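Local coordinates for RTX-adhesin (Marinomonas primoryensis, PDB 5IRB), which forms part of a 1.5-MDa calcium-binding adhesin that attaches its Antarctic bacterium to diatoms and ice, this piece probably helping to retain it at the cell surface, at residues 122-127 and 205-210; 152-157 and 179-184. One frame throughout, in Å; residues are numbered along the deposited sequence.

Contact 1 (122-127 and 205-210); sequences DDVVNA and THTVDT. With CA (calcium ion), chain F; CA (calcium ion), chain G; CA (calcium ion), chain D.
Val-124 and Val-125 run parallel to Thr-207 and Val-208, joined by three backbone hydrogen bonds. Thr-207 N donates to Asp-123 O at 3.2 Å. From there the bonding passes to Val-125, whose N donates to Thr-207 O at 2.9 Å and whose O accepts from Asp-209 N at 3.0 Å, so that Val-125 is gripped on both sides of its alpha carbon. Farther along, the Asn-126 CA-H points at Asp-209 O, with 3.1 Å between CA and O; Asn-300 ND2 also bonds to that oxygen.

Side chains pack on both faces of the sheet. On one, Val-124 CG2 comes to 3.3 Å from Thr-207 OG1, a hydroxyl held between its own backbone N and carbonyl carbon (chi1 64°), and a water joins this OG1 to Asp-123 O. Val-124 CG1 lies beside Asp-209 CB, the two side chains pointing the same way. On the other, Val-125 CG2 approaches the His-206 ring obliquely, 3.7 Å from CD2, while His-206 NE2 bonds to Leu-178 O.

Metal bonds complete the contact. One calcium ion ties the segments directly, taking both carboxylate oxygens of Asp-123 and, at 2.4 Å, Thr-205 O; Ile-119 N donates to Asp-123 OD1. A second holds Asp-122 OD1 and Val-124 O together with Thr-120 and Glu-129; the same OD1 receives Val-124 N in an Asx turn. Asp-209 grips a third through both oxygens, alongside Ser-211 and Asp-296. A short edge strand lying parallel to the last strand of its sheet recalls the A'-G pairing of immunoglobulin-like domains, here with calcium ions bound at both ends of the pairing.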
loop_
_atom_site.group_PDB
_atom_site.type_symbol
_atom_site.label_atom_id
_atom_site.label_comp_id
_atom_site.label_asym_id
_atom_site.label_seq_id
_atom_site.Cartn_x
_atom_site.Cartn_y
_atom_site.Cartn_z
ATOM N N ASP A 122 -10.624 -12.084 0.579
ATOM C CA ASP A 122 -9.900 -13.192 -0.035
ATOM C C ASP A 122 -8.984 -12.729 -1.147
ATOM O O ASP A 122 -8.461 -13.568 -1.867
ATOM C CB ASP A 122 -10.869 -14.235 -0.632
ATOM C CG ASP A 122 -11.818 -13.630 -1.668
ATOM O OD1 ASP A 122 -11.760 -12.406 -1.899
ATOM O OD2 ASP A 122 -12.619 -14.381 -2.257
ATOM N N ASP A 123 -8.845 -11.410 -1.311
ATOM C CA ASP A 123 -7.963 -10.847 -2.333
ATOM C C ASP A 123 -8.508 -11.180 -3.733
ATOM O O ASP A 123 -7.765 -11.195 -4.726
ATOM C CB ASP A 123 -6.526 -11.349 -2.165
ATOM C CG ASP A 123 -5.493 -10.333 -2.620
ATOM O OD1 ASP A 123 -5.733 -9.101 -2.542
ATOM O OD2 ASP A 123 -4.454 -10.797 -3.118
ATOM N N VAL A 124 -9.807 -11.467 -3.792
ATOM C CA VAL A 124 -10.524 -11.660 -5.054
ATOM C C VAL A 124 -11.727 -10.709 -5.164
ATOM O O VAL A 124 -12.578 -10.624 -4.260
ATOM C CB VAL A 124 -10.989 -13.129 -5.201
ATOM C CG1 VAL A 124 -11.762 -13.328 -6.488
ATOM C CG2 VAL A 124 -9.789 -14.053 -5.143
ATOM N N VAL A 125 -11.826 -10.006 -6.286
ATOM C CA VAL A 125 -12.979 -9.143 -6.509
ATOM C C VAL A 125 -14.068 -9.927 -7.225
ATOM O O VAL A 125 -13.930 -10.243 -8.411
ATOM C CB VAL A 125 -12.631 -7.897 -7.330
ATOM C CG1 VAL A 125 -13.894 -7.086 -7.609
ATOM C CG2 VAL A 125 -11.618 -7.020 -6.563
ATOM N N ASN A 126 -15.147 -10.251 -6.519
ATOM C CA ASN A 126 -16.242 -10.976 -7.167
ATOM C C ASN A 126 -17.269 -10.040 -7.812
ATOM O O ASN A 126 -17.116 -8.819 -7.755
ATOM C CB ASN A 126 -16.928 -11.955 -6.186
ATOM C CG ASN A 126 -17.777 -11.257 -5.123
ATOM O OD1 ASN A 126 -18.109 -10.071 -5.229
ATOM N ND2 ASN A 126 -18.164 -12.012 -4.105
ATOM N N ALA A 127 -18.321 -10.630 -8.393
ATOM C CA ALA A 127 -19.335 -9.864 -9.121
ATOM C C ALA A 127 -19.968 -8.756 -8.285
ATOM O O ALA A 127 -20.030 -7.604 -8.702
ATOM C CB ALA A 127 -20.434 -10.817 -9.663
ATOM N N THR A 205 -1.525 -6.452 -5.908
ATOM C CA THR A 205 -2.140 -7.244 -6.947
ATOM C C THR A 205 -3.312 -7.999 -6.336
ATOM O O THR A 205 -3.293 -8.348 -5.144
ATOM C CB THR A 205 -1.166 -8.238 -7.559
ATOM O OG1 THR A 205 -0.817 -9.224 -6.581
ATOM C CG2 THR A 205 0.092 -7.521 -8.074
ATOM N N HIS A 206 -4.309 -8.269 -7.164
ATOM C CA HIS A 206 -5.444 -9.084 -6.767
ATOM C C HIS A 206 -5.968 -9.812 -8.000
ATOM O O HIS A 206 -5.474 -9.588 -9.106
ATOM C CB HIS A 206 -6.525 -8.227 -6.106
ATOM C CG HIS A 206 -7.166 -7.220 -7.047
ATOM N ND1 HIS A 206 -6.655 -5.927 -7.174
ATOM C CD2 HIS A 206 -8.208 -7.307 -7.835
ATOM C CE1 HIS A 206 -7.397 -5.282 -8.039
ATOM N NE2 HIS A 206 -8.372 -6.086 -8.486
ATOM N N THR A 207 -6.937 -10.703 -7.826
ATOM C CA THR A 207 -7.532 -11.351 -8.995
ATOM C C THR A 207 -9.000 -10.964 -9.099
ATOM O O THR A 207 -9.621 -10.548 -8.113
ATOM C CB THR A 207 -7.368 -12.884 -8.956
ATOM O OG1 THR A 207 -8.071 -13.439 -7.836
ATOM C CG2 THR A 207 -5.885 -13.228 -8.865
ATOM N N VAL A 208 -9.538 -11.064 -10.308
ATOM C CA VAL A 208 -10.916 -10.696 -10.541
ATOM C C VAL A 208 -11.672 -11.934 -11.034
ATOM O O VAL A 208 -11.263 -12.578 -12.000
ATOM C CB VAL A 208 -11.023 -9.530 -11.548
ATOM C CG1 VAL A 208 -12.470 -9.219 -11.859
ATOM C CG2 VAL A 208 -10.295 -8.272 -10.994
ATOM N N ASP A 209 -12.751 -12.274 -10.335
ATOM C CA ASP A 209 -13.593 -13.433 -10.666
ATOM C C ASP A 209 -15.046 -13.035 -10.483
ATOM O O ASP A 209 -15.549 -13.027 -9.360
ATOM C CB ASP A 209 -13.268 -14.636 -9.783
ATOM C CG ASP A 209 -13.995 -15.914 -10.238
ATOM O OD1 ASP A 209 -14.981 -15.791 -11.002
ATOM O OD2 ASP A 209 -13.593 -17.024 -9.806
ATOM N N THR A 210 -15.729 -12.705 -11.578
ATOM C CA THR A 210 -17.093 -12.210 -11.448
ATOM C C THR A 210 -18.160 -13.166 -11.984
ATOM O O THR A 210 -19.288 -12.753 -12.218
ATOM C CB THR A 210 -17.264 -10.871 -12.156
ATOM O OG1 THR A 210 -17.014 -11.051 -13.553
ATOM C CG2 THR A 210 -16.309 -9.811 -11.578
HETATM CA CA CA F . -13.646 -10.993 -2.414
HETATM CA CA CA G . -3.265 -8.734 -2.767
HETATM CA CA CA D . -15.540 -18.130 -11.014
HETATM O O HOH W 1 -14.638 -13.168 -3.252
HETATM O O HOH W 2 -5.981 -13.075 -5.613
HETATM O O HOH W 3 -14.659 -18.049 -12.941
HETATM O O HOH W 4 -16.619 -20.326 -11.636
HETATM O O HOH W 5 -14.015 -19.694 -10.156
HETATM O O HOH W 6 -14.280 -11.257 -0.560
#

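Contact 2 (152-157 and 179-184); sequences MTINGT and AQDNSF. With CA (calcium ion), chain J.
A type I' beta turn, Ile-154 to Thr-157, closes the hairpin of strands 149-154 and 157-162 and brings Ile-154 and Asn-155 against Asp-181 and Phe-184. Asn-155 and Gly-156 fill the two central positions, both with positive phi.

Asp-181 carries the polar half of the contact by dividing its carboxylate. OD2 accepts the Asn-155 N-H at 2.8 Å through its anti lone pair, in a nearly straight bond (175° at the hydrogen). The side chain of Asp-181 leaves the backbone towards the hairpin, with CG anti to the backbone N (chi1 -170°). OD1 binds a calcium ion at 2.3 Å; Ser-183 O and four waters make up its six ligands. One of those waters also donates to OD2. Another water, not on the metal, accepts from Gly-156 N at 2.7 Å and donates to OD2, so the oxygen facing the turn has three donors round it.

The apolar half is Ile-154 on Phe-184. Ile-154 CG1 sits over the middle of the ring, 3.7 Å from its centroid and only 6° off the normal, a CH-pi contact, and CD1 extends over the same face to 3.6 Å from CZ. Asp-181 O lies at the ring's edge, in its plane. Met-152 adds an oblique Met-aromatic contact, SD being 4.3 Å from Phe-184 CE1.

At the outer end, the amides of Asn-155 and Gln-180 share a water between Asn-155 ND2 and Gln-180 OE1. Asn-155 ND2 also bonds to Asp-177 OD1, and Gln-180 NE2 to Ser-176 O, both on helix 175-180. An Asn-Gly pair in a two-residue type I' hairpin is a classic combination; here the turn is fastened to a hydrated metal site, one occupied by magnesium in another model of this protein.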
loop_
_atom_site.group_PDB
_atom_site.type_symbol
_atom_site.label_atom_id
_atom_site.label_comp_id
_atom_site.label_asym_id
_atom_site.label_seq_id
_atom_site.Cartn_x
_atom_site.Cartn_y
_atom_site.Cartn_z
ATOM N N MET A 152 -2.703 6.342 -5.317
ATOM C CA MET A 152 -2.748 5.170 -6.179
ATOM C C MET A 152 -3.612 5.529 -7.363
ATOM O O MET A 152 -4.553 6.311 -7.220
ATOM C CB MET A 152 -3.306 3.971 -5.434
ATOM C CG MET A 152 -4.724 4.186 -4.940
ATOM S SD MET A 152 -5.111 3.075 -3.594
ATOM C CE MET A 152 -4.408 4.034 -2.246
ATOM N N THR A 153 -3.280 5.000 -8.536
ATOM C CA THR A 153 -4.099 5.219 -9.713
ATOM C C THR A 153 -4.623 3.868 -10.210
ATOM O O THR A 153 -3.851 2.988 -10.606
ATOM C CB THR A 153 -3.317 5.921 -10.824
ATOM O OG1 THR A 153 -2.786 7.144 -10.317
ATOM C CG2 THR A 153 -4.230 6.239 -11.988
ATOM N N ILE A 154 -5.940 3.719 -10.174
ATOM C CA ILE A 154 -6.579 2.422 -10.382
ATOM C C ILE A 154 -7.567 2.555 -11.524
ATOM O O ILE A 154 -8.541 3.307 -11.425
ATOM C CB ILE A 154 -7.288 1.915 -9.105
ATOM C CG1 ILE A 154 -6.294 1.846 -7.948
ATOM C CG2 ILE A 154 -7.917 0.521 -9.342
ATOM C CD1 ILE A 154 -6.913 1.539 -6.604
ATOM N N ASN A 155 -7.281 1.853 -12.618
ATOM C CA ASN A 155 -8.058 1.965 -13.848
ATOM C C ASN A 155 -8.115 3.405 -14.332
ATOM O O ASN A 155 -9.148 3.877 -14.804
ATOM C CB ASN A 155 -9.469 1.426 -13.628
ATOM C CG ASN A 155 -10.205 1.168 -14.924
ATOM O OD1 ASN A 155 -9.594 0.808 -15.925
ATOM N ND2 ASN A 155 -11.525 1.352 -14.912
ATOM N N GLY A 156 -6.997 4.111 -14.209
ATOM C CA GLY A 156 -6.936 5.496 -14.649
ATOM C C GLY A 156 -7.459 6.509 -13.654
ATOM O O GLY A 156 -7.347 7.711 -13.877
ATOM N N THR A 157 -7.999 6.050 -12.535
ATOM C CA THR A 157 -8.524 6.998 -11.561
ATOM C C THR A 157 -7.597 7.107 -10.370
ATOM O O THR A 157 -7.243 6.105 -9.738
ATOM C CB THR A 157 -9.927 6.590 -11.064
ATOM O OG1 THR A 157 -10.862 6.662 -12.149
ATOM C CG2 THR A 157 -10.381 7.495 -9.916
ATOM N N ALA A 179 -12.183 -4.109 -10.636
ATOM C CA ALA A 179 -12.518 -5.188 -11.574
ATOM C C ALA A 179 -11.691 -5.111 -12.860
ATOM O O ALA A 179 -11.475 -6.131 -13.527
ATOM C CB ALA A 179 -14.012 -5.177 -11.909
ATOM N N GLN A 180 -11.244 -3.906 -13.211
ATOM C CA GLN A 180 -10.554 -3.694 -14.476
ATOM C C GLN A 180 -9.054 -3.500 -14.363
ATOM O O GLN A 180 -8.371 -3.426 -15.375
ATOM C CB GLN A 180 -11.174 -2.508 -15.193
ATOM C CG GLN A 180 -12.519 -2.838 -15.778
ATOM C CD GLN A 180 -13.310 -1.611 -16.161
ATOM O OE1 GLN A 180 -13.080 -1.014 -17.214
ATOM N NE2 GLN A 180 -14.254 -1.226 -15.306
ATOM N N ASP A 181 -8.539 -3.403 -13.145
ATOM C CA ASP A 181 -7.131 -3.110 -12.938
ATOM C C ASP A 181 -6.670 -3.967 -11.769
ATOM O O ASP A 181 -6.841 -3.573 -10.612
ATOM C CB ASP A 181 -6.927 -1.611 -12.627
ATOM C CG ASP A 181 -5.467 -1.185 -12.646
ATOM O OD1 ASP A 181 -4.582 -2.046 -12.813
ATOM O OD2 ASP A 181 -5.197 0.024 -12.455
ATOM N N ASN A 182 -6.086 -5.128 -12.043
ATOM C CA ASN A 182 -5.792 -6.064 -10.959
ATOM C C ASN A 182 -4.388 -5.943 -10.379
ATOM O O ASN A 182 -4.033 -6.659 -9.440
ATOM C CB ASN A 182 -6.051 -7.505 -11.405
ATOM C CG ASN A 182 -5.163 -7.950 -12.554
ATOM O OD1 ASN A 182 -4.193 -7.288 -12.914
ATOM N ND2 ASN A 182 -5.508 -9.093 -13.142
ATOM N N SER A 183 -3.612 -5.005 -10.911
ATOM C CA SER A 183 -2.290 -4.725 -10.384
ATOM C C SER A 183 -1.975 -3.229 -10.489
ATOM O O SER A 183 -1.958 -2.654 -11.575
ATOM C CB SER A 183 -1.230 -5.545 -11.113
ATOM O OG SER A 183 0.038 -5.306 -10.527
ATOM N N PHE A 184 -1.693 -2.609 -9.355
ATOM C CA PHE A 184 -1.344 -1.186 -9.343
ATOM C C PHE A 184 -0.341 -0.780 -8.259
ATOM O O PHE A 184 -0.203 -1.453 -7.241
ATOM C CB PHE A 184 -2.626 -0.366 -9.213
ATOM C CG PHE A 184 -3.448 -0.728 -8.020
ATOM C CD1 PHE A 184 -3.164 -0.190 -6.776
ATOM C CD2 PHE A 184 -4.502 -1.628 -8.145
ATOM C CE1 PHE A 184 -3.917 -0.532 -5.673
ATOM C CE2 PHE A 184 -5.269 -1.977 -7.041
ATOM C CZ PHE A 184 -4.964 -1.423 -5.799
HETATM CA CA CA J . -2.503 -2.055 -13.755
HETATM O O HOH W 7 -4.725 3.049 -13.265
HETATM O O HOH W 8 -13.487 1.951 -17.478
HETATM O O HOH W 9 -2.499 0.191 -12.609
HETATM O O HOH W 10 -2.742 -4.420 -13.783
HETATM O O HOH W 11 -3.567 -0.844 -15.370
HETATM O O HOH W 12 -0.110 -2.105 -13.909
#

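How the contacts relate
Contacts 1 and 2 have centres 13 Å apart in the middle of three successive sheet domains of this chain. Contact 2 is nested inside the loop that contact 1 closes: 122-127 comes first, then 152-157 and 179-184, and finally 205-210. All four reach one mixed sheet, in which strand 124-125 neighbours 197-208, then come 183-191, 149-154 and 157-162. The contacts meet where strands 197-208 and 183-191 adjoin, with a probable hydrogen bond from His-206 N to Asn-182 O at 2.8 Å. Calcium ions sit at both contacts, and one site of contact 1 is shared with the next sheet domain, just after its strand 287-295, consistent with a calcium-stiffened junction.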